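Local coordinates for tRNA (guanine(26)-N(2))-dimethyltransferase (Pyrococcus horikoshii, PDB 2DUL), which probably dimethylates the N2 amine of guanine 26 in a number of tRNAs, taking both methyl groups from S-adenosyl-L-methionine, at residues A[117-120]-A[121-125]; A[147-150]-A[151-154]; A[51-54]-A[55-58]; A[83-86]-A[87-90]; A[126-129]-A[130-133]. All blocks are in the same frame, centred on the assembly; numbering follows the deposited sequence.

In the fold
Followed from the N terminus, the contacts come in the order 3, 4, 1, 5, 2, strictly in series, none nesting in or crossing another. Each is local, within one continuous stretch: 3, 1 and 5 turn corners, while 4 and 2 run along helices. Together they illustrate how the strands of a Rossmann-like methyltransferase sheet are joined to the helices packed beside it. Interaction 3 turns the chain off strand 50-53; interaction 4 lies along helix 81-94, whose Asn-90 reaches back to that turn. Interaction 1 leads strand 113-118 into helix 121-127, interaction 5 leads on to strand 132-137, and interaction 2 finishes helix 144-153. The last two touch through Ser-153, while Met-125 of interaction 1 packs on Leu-52 and Ala-150.

Interaction 1 (A[117-120]-A[121-125]); sequences NHDD and ANRLM
Asp-119 and Arg-123 meet at about a right angle beside the first turn of helix 121-127. The aspartate swings its carboxylate away from its own backbone N (chi1 -167°), while the arginine runs extended from CG to NE, and NH1 reaches OD2 of Asp-119 at 3.0 Å in a nearly straight salt bridge (168°). OD2 lies in the guanidinium plane, yet NH1 approaches from above the carboxylate, the two planes standing 84° apart. An asparagine in place of Asp-119 would probably leave Arg-123 without its charge partner on this turn, for the pair with Glu-127 is long and weak.

Asp-120 is the N-cap. With its CG anti to the backbone N, its OD1 accepts from Asn-122 N at 3.1 Å, the N-H arriving from above the carboxylate plane, and its O accepts from Leu-124 N at 3.0 Å. Water 1 joins OD2 of Asp-120 (2.8 Å) to ND2 of Asn-122 (3.0 Å), an amide nitrogen that also bonds Glu-145 O. On the buried side, both methyls of Leu-124 stand 3.7 Å from Asn-117 ND2, which is held by Asn-77 OD1.

Asp-120 and Ala-121 are predicted to bind S-adenosyl-L-methionine, the usual role of this strand-to-helix corner in class I methyltransferases. Asn-122 N and water 1 together probably limit the rotation of the Asp-120 carboxylate, while the charge of Asp-119 is probably largely balanced by the exposed Arg-123.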
loop_
_atom_site.group_PDB
_atom_site.type_symbol
_atom_site.label_atom_id
_atom_site.label_comp_id
_atom_site.label_asym_id
_atom_site.label_seq_id
_atom_site.Cartn_x
_atom_site.Cartn_y
_atom_site.Cartn_z
ATOM N N ASN A 117 -19.962 12.563 3.891
ATOM C CA ASN A 117 -20.586 12.654 2.582
ATOM C C ASN A 117 -21.253 11.358 2.123
ATOM O O ASN A 117 -20.729 10.263 2.335
ATOM C CB ASN A 117 -19.512 13.067 1.566
ATOM C CG ASN A 117 -20.086 13.738 0.334
ATOM O OD1 ASN A 117 -20.602 14.858 0.402
ATOM N ND2 ASN A 117 -19.995 13.061 -0.803
ATOM N N HIS A 118 -22.413 11.495 1.492
ATOM C CA HIS A 118 -23.141 10.348 0.961
ATOM C C HIS A 118 -23.079 10.482 -0.557
ATOM O O HIS A 118 -23.810 11.288 -1.134
ATOM C CB HIS A 118 -24.605 10.380 1.401
ATOM C CG HIS A 118 -25.445 9.317 0.763
ATOM N ND1 HIS A 118 -26.797 9.466 0.543
ATOM C CD2 HIS A 118 -25.125 8.080 0.312
ATOM C CE1 HIS A 118 -27.275 8.368 -0.016
ATOM N NE2 HIS A 118 -26.280 7.512 -0.168
ATOM N N ASP A 119 -22.217 9.707 -1.207
ATOM C CA ASP A 119 -22.096 9.810 -2.656
ATOM C C ASP A 119 -21.038 8.868 -3.212
ATOM O O ASP A 119 -20.274 8.260 -2.462
ATOM C CB ASP A 119 -21.740 11.257 -3.016
ATOM C CG ASP A 119 -21.903 11.563 -4.492
ATOM O OD1 ASP A 119 -22.834 11.022 -5.129
ATOM O OD2 ASP A 119 -21.101 12.367 -5.011
ATOM N N ASP A 120 -21.008 8.744 -4.534
ATOM C CA ASP A 120 -20.020 7.915 -5.210
ATOM C C ASP A 120 -18.674 8.610 -4.994
ATOM O O ASP A 120 -18.567 9.828 -5.158
ATOM C CB ASP A 120 -20.358 7.835 -6.705
ATOM C CG ASP A 120 -19.270 7.160 -7.531
ATOM O OD1 ASP A 120 -18.306 6.611 -6.957
ATOM O OD2 ASP A 120 -19.390 7.174 -8.770
ATOM N N ALA A 121 -17.660 7.843 -4.609
ATOM C CA ALA A 121 -16.334 8.407 -4.364
ATOM C C ALA A 121 -15.809 9.196 -5.563
ATOM O O ALA A 121 -15.174 10.237 -5.393
ATOM C CB ALA A 121 -15.354 7.301 -4.001
ATOM N N ASN A 122 -16.065 8.699 -6.772
ATOM C CA ASN A 122 -15.612 9.392 -7.976
ATOM C C ASN A 122 -16.276 10.758 -8.123
ATOM O O ASN A 122 -15.650 11.714 -8.590
ATOM C CB ASN A 122 -15.889 8.557 -9.235
ATOM C CG ASN A 122 -14.774 7.564 -9.539
ATOM O OD1 ASN A 122 -13.593 7.856 -9.336
ATOM N ND2 ASN A 122 -15.145 6.390 -10.049
ATOM N N ARG A 123 -17.541 10.859 -7.726
ATOM C CA ARG A 123 -18.247 12.130 -7.829
ATOM C C ARG A 123 -17.695 13.111 -6.799
ATOM O O ARG A 123 -17.445 14.277 -7.115
ATOM C CB ARG A 123 -19.751 11.931 -7.629
ATOM C CG ARG A 123 -20.578 13.191 -7.864
ATOM C CD ARG A 123 -22.056 12.845 -7.995
ATOM N NE ARG A 123 -22.907 14.024 -8.144
ATOM C CZ ARG A 123 -23.239 14.844 -7.150
ATOM N NH1 ARG A 123 -22.790 14.616 -5.923
ATOM N NH2 ARG A 123 -24.021 15.891 -7.381
ATOM N N LEU A 124 -17.491 12.640 -5.572
ATOM C CA LEU A 124 -16.944 13.510 -4.534
ATOM C C LEU A 124 -15.544 14.015 -4.907
ATOM O O LEU A 124 -15.263 15.211 -4.812
ATOM C CB LEU A 124 -16.882 12.782 -3.185
ATOM C CG LEU A 124 -16.241 13.575 -2.037
ATOM C CD1 LEU A 124 -16.958 14.909 -1.841
ATOM C CD2 LEU A 124 -16.300 12.751 -0.770
ATOM N N MET A 125 -14.667 13.113 -5.340
ATOM C CA MET A 125 -13.309 13.514 -5.705
ATOM C C MET A 125 -13.272 14.443 -6.920
ATOM O O MET A 125 -12.396 15.310 -7.018
ATOM C CB MET A 125 -12.432 12.274 -5.934
ATOM C CG MET A 125 -12.191 11.477 -4.648
ATOM S SD MET A 125 -10.959 10.176 -4.826
ATOM C CE MET A 125 -11.848 8.993 -5.897
HETATM O O HOH W 1 -17.956 5.409 -10.367
#

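Interaction 2 (A[147-150]-A[151-154]); sequences LDTA and LRSA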
loop_
_atom_site.group_PDB
_atom_site.type_symbol
_atom_site.label_atom_id
_atom_site.label_comp_id
_atom_site.label_asym_id
_atom_site.label_seq_id
_atom_site.Cartn_x
_atom_site.Cartn_y
_atom_site.Cartn_z
ATOM N N LEU A 147 -8.858 5.268 -9.154
ATOM C CA LEU A 147 -7.506 5.808 -9.236
ATOM C C LEU A 147 -7.301 7.091 -10.032
ATOM O O LEU A 147 -6.635 8.017 -9.554
ATOM C CB LEU A 147 -6.546 4.745 -9.776
ATOM C CG LEU A 147 -5.094 5.220 -9.926
ATOM C CD1 LEU A 147 -4.513 5.546 -8.554
ATOM C CD2 LEU A 147 -4.258 4.137 -10.613
ATOM N N ASP A 148 -7.852 7.154 -11.241
ATOM C CA ASP A 148 -7.647 8.345 -12.059
ATOM C C ASP A 148 -8.214 9.602 -11.412
ATOM O O ASP A 148 -7.578 10.661 -11.428
ATOM C CB ASP A 148 -8.244 8.163 -13.455
ATOM C CG ASP A 148 -7.794 9.254 -14.414
ATOM O OD1 ASP A 148 -6.572 9.365 -14.646
ATOM O OD2 ASP A 148 -8.652 9.998 -14.927
ATOM N N THR A 149 -9.402 9.493 -10.831
ATOM C CA THR A 149 -10.012 10.650 -10.188
ATOM C C THR A 149 -9.248 11.036 -8.922
ATOM O O THR A 149 -9.093 12.221 -8.622
ATOM C CB THR A 149 -11.496 10.386 -9.854
ATOM O OG1 THR A 149 -12.182 9.979 -11.046
ATOM C CG2 THR A 149 -12.166 11.662 -9.323
ATOM N N ALA A 150 -8.756 10.047 -8.178
ATOM C CA ALA A 150 -8.001 10.360 -6.971
ATOM C C ALA A 150 -6.746 11.146 -7.352
ATOM O O ALA A 150 -6.316 12.039 -6.622
ATOM C CB ALA A 150 -7.614 9.081 -6.235
ATOM N N LEU A 151 -6.169 10.812 -8.502
ATOM C CA LEU A 151 -4.962 11.480 -8.973
ATOM C C LEU A 151 -5.215 12.933 -9.365
ATOM O O LEU A 151 -4.269 13.705 -9.533
ATOM C CB LEU A 151 -4.354 10.710 -10.147
ATOM C CG LEU A 151 -3.589 9.451 -9.737
ATOM C CD1 LEU A 151 -3.284 8.593 -10.959
ATOM C CD2 LEU A 151 -2.295 9.858 -9.025
ATOM N N ARG A 152 -6.488 13.301 -9.511
ATOM C CA ARG A 152 -6.859 14.673 -9.843
ATOM C C ARG A 152 -7.361 15.410 -8.594
ATOM O O ARG A 152 -7.261 16.633 -8.506
ATOM C CB ARG A 152 -7.946 14.696 -10.931
ATOM C CG ARG A 152 -7.420 14.505 -12.352
ATOM C CD ARG A 152 -8.533 14.536 -13.399
ATOM N NE ARG A 152 -9.158 13.226 -13.563
ATOM C CZ ARG A 152 -10.379 12.906 -13.152
ATOM N NH1 ARG A 152 -11.147 13.802 -12.545
ATOM N NH2 ARG A 152 -10.828 11.670 -13.331
ATOM N N SER A 153 -7.891 14.656 -7.634
ATOM C CA SER A 153 -8.421 15.214 -6.388
ATOM C C SER A 153 -7.327 15.535 -5.356
ATOM O O SER A 153 -7.468 16.468 -4.560
ATOM C CB SER A 153 -9.432 14.237 -5.775
ATOM O OG SER A 153 -10.079 14.795 -4.638
ATOM N N ALA A 154 -6.249 14.757 -5.352
ATOM C CA ALA A 154 -5.146 15.012 -4.427
ATOM C C ALA A 154 -4.390 16.235 -4.952
ATOM O O ALA A 154 -4.455 16.526 -6.141
ATOM C CB ALA A 154 -4.206 13.810 -4.385
#
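Thr-149 O is gripped by two backbone donors, Ser-153 N at 2.9 Å and Arg-152 N at 3.0 Å. Ser-153 N comes in nearly end-on to the carbonyl, whereas Arg-152 N sits above the carbonyl plane, as happens where a helix tightens at its last turn. Ala-150 O takes Ala-154 N at 3.0 Å, and there the chain leaves helical geometry.

The Arg-152 side chain folds back along the helix. A bend at chi3 (-85°) lays its guanidinium over Thr-149, whose CA lies 3.4 Å above the guanidinium plane, offset toward its rim. NH2 then bonds Asp-148 OD2 at 3.2 Å, a salt bridge lying in the guanidinium plane but rising out of the carboxylate plane, and it makes a weak bond to Thr-149 OG1 at 3.1 Å. The stronger partner of that hydroxyl is Asn-122 OD1, to which it is hydrogen-bonded.

The segment ends helix 144-153, the helical arm of a beta-alpha-beta unit that connects the neighbouring parallel strands 132-137 and 158-164. On its buried side Leu-147 CG packs against Leu-151 CD1 at 4.0 Å, both leucines resting on Leu-160 and on Tyr-207 of helix 192-209.

Tyr-211 OH bonds both Arg-152 NE and Asp-148 OD1, and Lys-210 adds a salt bridge to that same OD1. Ser-153 OG is hydrogen-bonded to Arg-128 O.

Interaction 3 (A[51-54]-A[55-58]); sequences VLDA and LSAT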
loop_
_atom_site.group_PDB
_atom_site.type_symbol
_atom_site.label_atom_id
_atom_site.label_comp_id
_atom_site.label_asym_id
_atom_site.label_seq_id
_atom_site.Cartn_x
_atom_site.Cartn_y
_atom_site.Cartn_z
ATOM N N VAL A 51 -7.584 15.555 4.692
ATOM C CA VAL A 51 -7.557 14.160 4.273
ATOM C C VAL A 51 -8.921 13.584 3.919
ATOM O O VAL A 51 -9.953 14.069 4.377
ATOM C CB VAL A 51 -6.917 13.299 5.370
ATOM C CG1 VAL A 51 -5.545 13.871 5.736
ATOM C CG2 VAL A 51 -7.817 13.264 6.603
ATOM N N LEU A 52 -8.906 12.538 3.100
ATOM C CA LEU A 52 -10.128 11.883 2.665
ATOM C C LEU A 52 -10.128 10.368 2.877
ATOM O O LEU A 52 -9.178 9.672 2.499
ATOM C CB LEU A 52 -10.370 12.163 1.172
ATOM C CG LEU A 52 -11.464 11.320 0.504
ATOM C CD1 LEU A 52 -12.826 11.701 1.076
ATOM C CD2 LEU A 52 -11.443 11.534 -1.010
ATOM N N ASP A 53 -11.199 9.876 3.492
ATOM C CA ASP A 53 -11.421 8.446 3.703
ATOM C C ASP A 53 -12.489 8.218 2.621
ATOM O O ASP A 53 -13.682 8.393 2.864
ATOM C CB ASP A 53 -11.981 8.201 5.112
ATOM C CG ASP A 53 -12.387 6.752 5.345
ATOM O OD1 ASP A 53 -12.107 5.898 4.480
ATOM O OD2 ASP A 53 -12.985 6.469 6.407
ATOM N N ALA A 54 -12.031 7.869 1.418
ATOM C CA ALA A 54 -12.886 7.700 0.234
ATOM C C ALA A 54 -14.051 6.716 0.262
ATOM O O ALA A 54 -15.118 7.008 -0.280
ATOM C CB ALA A 54 -12.006 7.412 -0.995
ATOM N N LEU A 55 -13.839 5.552 0.866
ATOM C CA LEU A 55 -14.865 4.512 0.968
ATOM C C LEU A 55 -14.854 4.123 2.444
ATOM O O LEU A 55 -14.220 3.150 2.840
ATOM C CB LEU A 55 -14.471 3.333 0.075
ATOM C CG LEU A 55 -14.354 3.743 -1.402
ATOM C CD1 LEU A 55 -13.118 3.122 -2.031
ATOM C CD2 LEU A 55 -15.616 3.335 -2.144
ATOM N N SER A 56 -15.571 4.912 3.242
ATOM C CA SER A 56 -15.610 4.772 4.695
ATOM C C SER A 56 -16.384 3.657 5.388
ATOM O O SER A 56 -16.001 3.249 6.483
ATOM C CB SER A 56 -16.065 6.098 5.309
ATOM O OG SER A 56 -15.320 7.178 4.782
ATOM N N ALA A 57 -17.477 3.192 4.794
ATOM C CA ALA A 57 -18.286 2.140 5.422
ATOM C C ALA A 57 -18.782 2.610 6.796
ATOM O O ALA A 57 -19.698 3.434 6.880
ATOM C CB ALA A 57 -17.467 0.858 5.562
ATOM N N THR A 58 -18.181 2.103 7.870
ATOM C CA THR A 58 -18.595 2.500 9.220
ATOM C C THR A 58 -18.017 3.860 9.603
ATOM O O THR A 58 -18.502 4.507 10.535
ATOM C CB THR A 58 -18.128 1.490 10.288
ATOM O OG1 THR A 58 -16.698 1.511 10.369
ATOM C CG2 THR A 58 -18.595 0.080 9.937
HETATM O O HOH W 2 -13.419 4.017 7.219
#
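Two torsions set Asp-53 and Ser-56 against each other: the aspartate carboxylate stands trans to its backbone N (chi1 173°), and the serine hydroxyl is folded back beside its own N (chi1 -50°). OG of Ser-56 thereby comes between two oxygens of one residue, 2.8 Å from Asp-53 O and 2.9 Å from Asp-53 OD2. This is the turn after strand 50-53 and before helix 60-68, the position of motif I, the cofactor-binding loop of class I methyltransferases. Consistent with that role, the Asp-53 side chain lies about 3 Å from that of Arg-61, predicted to bind S-adenosyl-L-methionine.

Water 2 gives one hydrogen to Asp-53 OD2 at 2.6 Å and the other to Ser-56 O at 2.8 Å, spanning the turn from side chain to backbone. OD2 also accepts from Gly-62 N, so the carboxylate links the end of the strand to the first turn of the following helix. Ser-56 OG accepts a hydrogen bond from Asn-77 N, and Asn-77 ND2 donates to Ala-54 O; the neighbouring strand 73-78 thus grips the turn at two points.

Ala-57 continues the chain, its N bonded to Asp-78 OD1, another residue predicted to contact the cofactor. The methyl of Ala-54 rests on Leu-137 of strand 132-137, the other neighbour of strand 50-53 in the sheet. The Leu-55 side chain packs on Pro-139, and its CG lies 4.4 Å from Ala-54 CB.

Interaction 4 (A[83-86]-A[87-90]); sequences AYEL and MKRN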
loop_
_atom_site.group_PDB
_atom_site.type_symbol
_atom_site.label_atom_id
_atom_site.label_comp_id
_atom_site.label_asym_id
_atom_site.label_seq_id
_atom_site.Cartn_x
_atom_site.Cartn_y
_atom_site.Cartn_z
ATOM N N ALA A 83 -24.577 3.089 5.256
ATOM C CA ALA A 83 -23.242 3.442 5.716
ATOM C C ALA A 83 -23.228 4.904 6.153
ATOM O O ALA A 83 -22.695 5.241 7.210
ATOM C CB ALA A 83 -22.225 3.210 4.606
ATOM N N TYR A 84 -23.831 5.765 5.340
ATOM C CA TYR A 84 -23.889 7.194 5.644
ATOM C C TYR A 84 -24.550 7.446 7.003
ATOM O O TYR A 84 -24.042 8.215 7.822
ATOM C CB TYR A 84 -24.662 7.932 4.548
ATOM C CG TYR A 84 -24.835 9.413 4.810
ATOM C CD1 TYR A 84 -23.736 10.276 4.823
ATOM C CD2 TYR A 84 -26.098 9.954 5.043
ATOM C CE1 TYR A 84 -23.895 11.646 5.058
ATOM C CE2 TYR A 84 -26.272 11.322 5.282
ATOM C CZ TYR A 84 -25.164 12.162 5.287
ATOM O OH TYR A 84 -25.332 13.515 5.501
ATOM N N GLU A 85 -25.686 6.798 7.241
ATOM C CA GLU A 85 -26.390 6.960 8.509
ATOM C C GLU A 85 -25.522 6.505 9.680
ATOM O O GLU A 85 -25.488 7.151 10.729
ATOM C CB GLU A 85 -27.694 6.157 8.504
ATOM C CG GLU A 85 -28.769 6.715 7.581
ATOM C CD GLU A 85 -29.169 8.134 7.943
ATOM O OE1 GLU A 85 -29.490 8.385 9.126
ATOM O OE2 GLU A 85 -29.165 9.000 7.042
ATOM N N LEU A 86 -24.812 5.396 9.495
ATOM C CA LEU A 86 -23.957 4.860 10.546
ATOM C C LEU A 86 -22.731 5.742 10.769
ATOM O O LEU A 86 -22.246 5.876 11.896
ATOM C CB LEU A 86 -23.523 3.436 10.196
ATOM C CG LEU A 86 -22.698 2.716 11.266
ATOM C CD1 LEU A 86 -23.423 2.772 12.604
ATOM C CD2 LEU A 86 -22.458 1.273 10.839
ATOM N N MET A 87 -22.227 6.337 9.694
ATOM C CA MET A 87 -21.070 7.216 9.798
ATOM C C MET A 87 -21.411 8.421 10.677
ATOM O O MET A 87 -20.634 8.796 11.549
ATOM C CB MET A 87 -20.625 7.659 8.398
ATOM C CG MET A 87 -19.891 6.564 7.623
ATOM S SD MET A 87 -19.768 6.831 5.828
ATOM C CE MET A 87 -18.743 8.220 5.770
ATOM N N LYS A 88 -22.577 9.017 10.456
ATOM C CA LYS A 88 -22.999 10.167 11.256
ATOM C C LYS A 88 -23.098 9.792 12.740
ATOM O O LYS A 88 -22.669 10.542 13.617
ATOM C CB LYS A 88 -24.354 10.694 10.765
ATOM C CG LYS A 88 -24.321 11.359 9.391
ATOM C CD LYS A 88 -25.680 11.968 9.025
ATOM C CE LYS A 88 -26.766 10.903 8.900
ATOM N NZ LYS A 88 -28.108 11.490 8.589
ATOM N N ARG A 89 -23.658 8.619 13.019
ATOM C CA ARG A 89 -23.798 8.162 14.397
ATOM C C ARG A 89 -22.438 7.943 15.057
ATOM O O ARG A 89 -22.199 8.395 16.180
ATOM C CB ARG A 89 -24.594 6.856 14.445
ATOM C CG ARG A 89 -25.968 6.948 13.810
ATOM C CD ARG A 89 -26.782 5.695 14.093
ATOM N NE ARG A 89 -26.903 5.452 15.528
ATOM C CZ ARG A 89 -27.690 4.525 16.065
ATOM N NH1 ARG A 89 -27.734 4.377 17.384
ATOM N NH2 ARG A 89 -28.436 3.751 15.286
ATOM N N ASN A 90 -21.543 7.253 14.359
ATOM C CA ASN A 90 -20.232 6.983 14.925
ATOM C C ASN A 90 -19.402 8.233 15.136
ATOM O O ASN A 90 -18.645 8.317 16.100
ATOM C CB ASN A 90 -19.476 5.966 14.064
ATOM C CG ASN A 90 -20.068 4.575 14.171
ATOM O OD1 ASN A 90 -20.624 4.211 15.208
ATOM N ND2 ASN A 90 -19.942 3.785 13.108
#
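Lys-88 runs over one face of the Tyr-84 ring and ends at the carboxylate of Glu-85. Its CD forms an off-centre CH-pi contact, 4.2 Å from the ring centroid and 30° off the normal, and its CE comes within 3.7 Å of Tyr-84 CE2. A bend at chi3 (-64°) turns CE off the line of the chain, and the extended last bond carries NZ to Glu-85 OE2 at 3.1 Å. NZ meets OE2 from above the carboxylate plane in this salt bridge, to which OE1 adds a weak bond at 3.4 Å. Glu-85 and Lys-88 lie side by side and point the same way, the glutamate bent at chi2 to keep its carboxylate near the ammonium.

A methionine in place of Lys-88 would probably leave Glu-85, and Glu-101 beyond it, without their shared cation.

Glu-101 holds the cluster from outside, its OE2 in a salt bridge with Lys-88 NZ and its OE1 bonded to Tyr-84 OH. Farther along the helix, Asn-90 ND2 sits 3.5 Å from Leu-86 CG, but its polar partners lie elsewhere: ND2 donates to Thr-58 O, and OD1 accepts from Leu-14 N. Regular backbone bonds carry these side chains, including Met-87 N to Ala-83 O at 2.8 Å and Asn-90 N to Leu-86 O at 2.9 Å.

Helix 81-94 packs against strands 73-78 and 113-118. Ala-83 and Met-87 rest on Asp-78, with Met-87 also on Leu-76; Tyr-84, Met-87 and Lys-88 touch Ile-116, and the Tyr-84 ring meets that of His-118; Arg-89 and Asn-90 meet strand 11-15.

Interaction 5 (A[126-129]-A[130-133]); sequences AERH and RYFH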
loop_
_atom_site.group_PDB
_atom_site.type_symbol
_atom_site.label_atom_id
_atom_site.label_comp_id
_atom_site.label_asym_id
_atom_site.label_seq_id
_atom_site.Cartn_x
_atom_site.Cartn_y
_atom_site.Cartn_z
ATOM N N ALA A 126 -14.223 14.275 -7.837
ATOM C CA ALA A 126 -14.294 15.137 -9.017
ATOM C C ALA A 126 -14.696 16.546 -8.587
ATOM O O ALA A 126 -14.295 17.540 -9.205
ATOM C CB ALA A 126 -15.306 14.586 -10.016
ATOM N N GLU A 127 -15.497 16.630 -7.529
ATOM C CA GLU A 127 -15.944 17.917 -7.004
ATOM C C GLU A 127 -14.812 18.625 -6.249
ATOM O O GLU A 127 -14.751 19.855 -6.219
ATOM C CB GLU A 127 -17.145 17.720 -6.069
ATOM C CG GLU A 127 -18.342 17.050 -6.741
ATOM C CD GLU A 127 -19.558 16.938 -5.832
ATOM O OE1 GLU A 127 -19.427 16.418 -4.702
ATOM O OE2 GLU A 127 -20.654 17.366 -6.257
ATOM N N ARG A 128 -13.916 17.848 -5.646
ATOM C CA ARG A 128 -12.793 18.397 -4.882
ATOM C C ARG A 128 -11.478 18.232 -5.653
ATOM O O ARG A 128 -10.623 17.417 -5.294
ATOM C CB ARG A 128 -12.687 17.681 -3.531
ATOM C CG ARG A 128 -13.905 17.810 -2.617
ATOM C CD ARG A 128 -13.993 19.180 -1.952
ATOM N NE ARG A 128 -14.656 20.171 -2.792
ATOM C CZ ARG A 128 -14.096 21.305 -3.199
ATOM N NH1 ARG A 128 -12.853 21.598 -2.848
ATOM N NH2 ARG A 128 -14.781 22.147 -3.954
ATOM N N HIS A 129 -11.327 19.020 -6.712
ATOM C CA HIS A 129 -10.146 18.980 -7.567
ATOM C C HIS A 129 -8.930 19.591 -6.870
ATOM O O HIS A 129 -9.023 20.686 -6.312
ATOM C CB HIS A 129 -10.457 19.741 -8.862
ATOM C CG HIS A 129 -9.367 19.682 -9.884
ATOM N ND1 HIS A 129 -8.957 18.504 -10.471
ATOM C CD2 HIS A 129 -8.609 20.660 -10.434
ATOM C CE1 HIS A 129 -7.994 18.759 -11.338
ATOM N NE2 HIS A 129 -7.763 20.058 -11.335
ATOM N N ARG A 130 -7.800 18.879 -6.894
ATOM C CA ARG A 130 -6.561 19.359 -6.273
ATOM C C ARG A 130 -6.871 19.951 -4.902
ATOM O O ARG A 130 -6.535 21.103 -4.618
ATOM C CB ARG A 130 -5.917 20.431 -7.163
ATOM C CG ARG A 130 -5.567 19.940 -8.561
ATOM C CD ARG A 130 -4.551 18.810 -8.498
ATOM N NE ARG A 130 -4.353 18.190 -9.802
ATOM C CZ ARG A 130 -3.863 16.969 -9.973
ATOM N NH1 ARG A 130 -3.718 16.482 -11.198
ATOM N NH2 ARG A 130 -3.522 16.235 -8.916
ATOM N N TYR A 131 -7.487 19.143 -4.047
ATOM C CA TYR A 131 -7.906 19.606 -2.732
ATOM C C TYR A 131 -7.313 18.901 -1.517
ATOM O O TYR A 131 -7.001 19.546 -0.518
ATOM C CB TYR A 131 -9.434 19.527 -2.671
ATOM C CG TYR A 131 -10.056 20.102 -1.421
ATOM C CD1 TYR A 131 -10.501 19.270 -0.388
ATOM C CD2 TYR A 131 -10.216 21.479 -1.273
ATOM C CE1 TYR A 131 -11.092 19.803 0.762
ATOM C CE2 TYR A 131 -10.804 22.020 -0.135
ATOM C CZ TYR A 131 -11.240 21.178 0.879
ATOM O OH TYR A 131 -11.821 21.711 2.004
ATOM N N PHE A 132 -7.162 17.582 -1.592
ATOM C CA PHE A 132 -6.648 16.827 -0.454
ATOM C C PHE A 132 -5.143 16.628 -0.374
ATOM O O PHE A 132 -4.484 16.374 -1.380
ATOM C CB PHE A 132 -7.318 15.445 -0.393
ATOM C CG PHE A 132 -8.812 15.500 -0.280
ATOM C CD1 PHE A 132 -9.613 15.369 -1.410
ATOM C CD2 PHE A 132 -9.417 15.716 0.954
ATOM C CE1 PHE A 132 -11.002 15.458 -1.314
ATOM C CE2 PHE A 132 -10.804 15.807 1.065
ATOM C CZ PHE A 132 -11.599 15.678 -0.072
ATOM N N HIS A 133 -4.610 16.731 0.842
ATOM C CA HIS A 133 -3.189 16.516 1.087
ATOM C C HIS A 133 -2.957 15.007 1.142
ATOM O O HIS A 133 -1.852 14.525 0.912
ATOM C CB HIS A 133 -2.774 17.154 2.418
ATOM C CG HIS A 133 -2.842 18.648 2.416
ATOM N ND1 HIS A 133 -2.022 19.429 1.628
ATOM C CD2 HIS A 133 -3.647 19.506 3.087
ATOM C CE1 HIS A 133 -2.319 20.703 1.813
ATOM N NE2 HIS A 133 -3.302 20.778 2.694
#
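Arg-128 and Tyr-131 join across the tight connection between helix 121-127 and strand 132-137, the return half of a crossover in the Rossmann-like sheet that passes over strands 73-78 and 50-53.

Cation-pi contact comes first. The Arg-128 guanidinium stands nearly upright on the Tyr-131 ring, the planes 85° apart, and touches it by an edge: NH1 lies 3.1 Å from CD2, while CZ is 4.6 Å from the centroid. Bends at chi2 and chi3 (-76° and 85°) curl the arginine back over the ring. The Tyr-131 hydroxyl, at the far end, bonds Glu-73 OE2.

Two CH-pi contacts follow. Arg-128 CD covers the same tyrosine face at 4.0 Å from its centroid, and Arg-130 CG sits over the His-129 ring at 3.7 Å from its centroid. Arg-130 NH2 is hydrogen-bonded to Ala-154 O, which ties the connection to the end of helix 144-153.

Apolar contact completes the set. Phe-132 carries the chain inward, packing on Ile-50 and Leu-52 and meeting Trp-75 edge-to-face. Tyr-131 CD1 lies over the centre of the Phe-132 ring, 3.7 Å above its plane, and Arg-128 CB reaches Phe-132 CE1 at 3.6 Å.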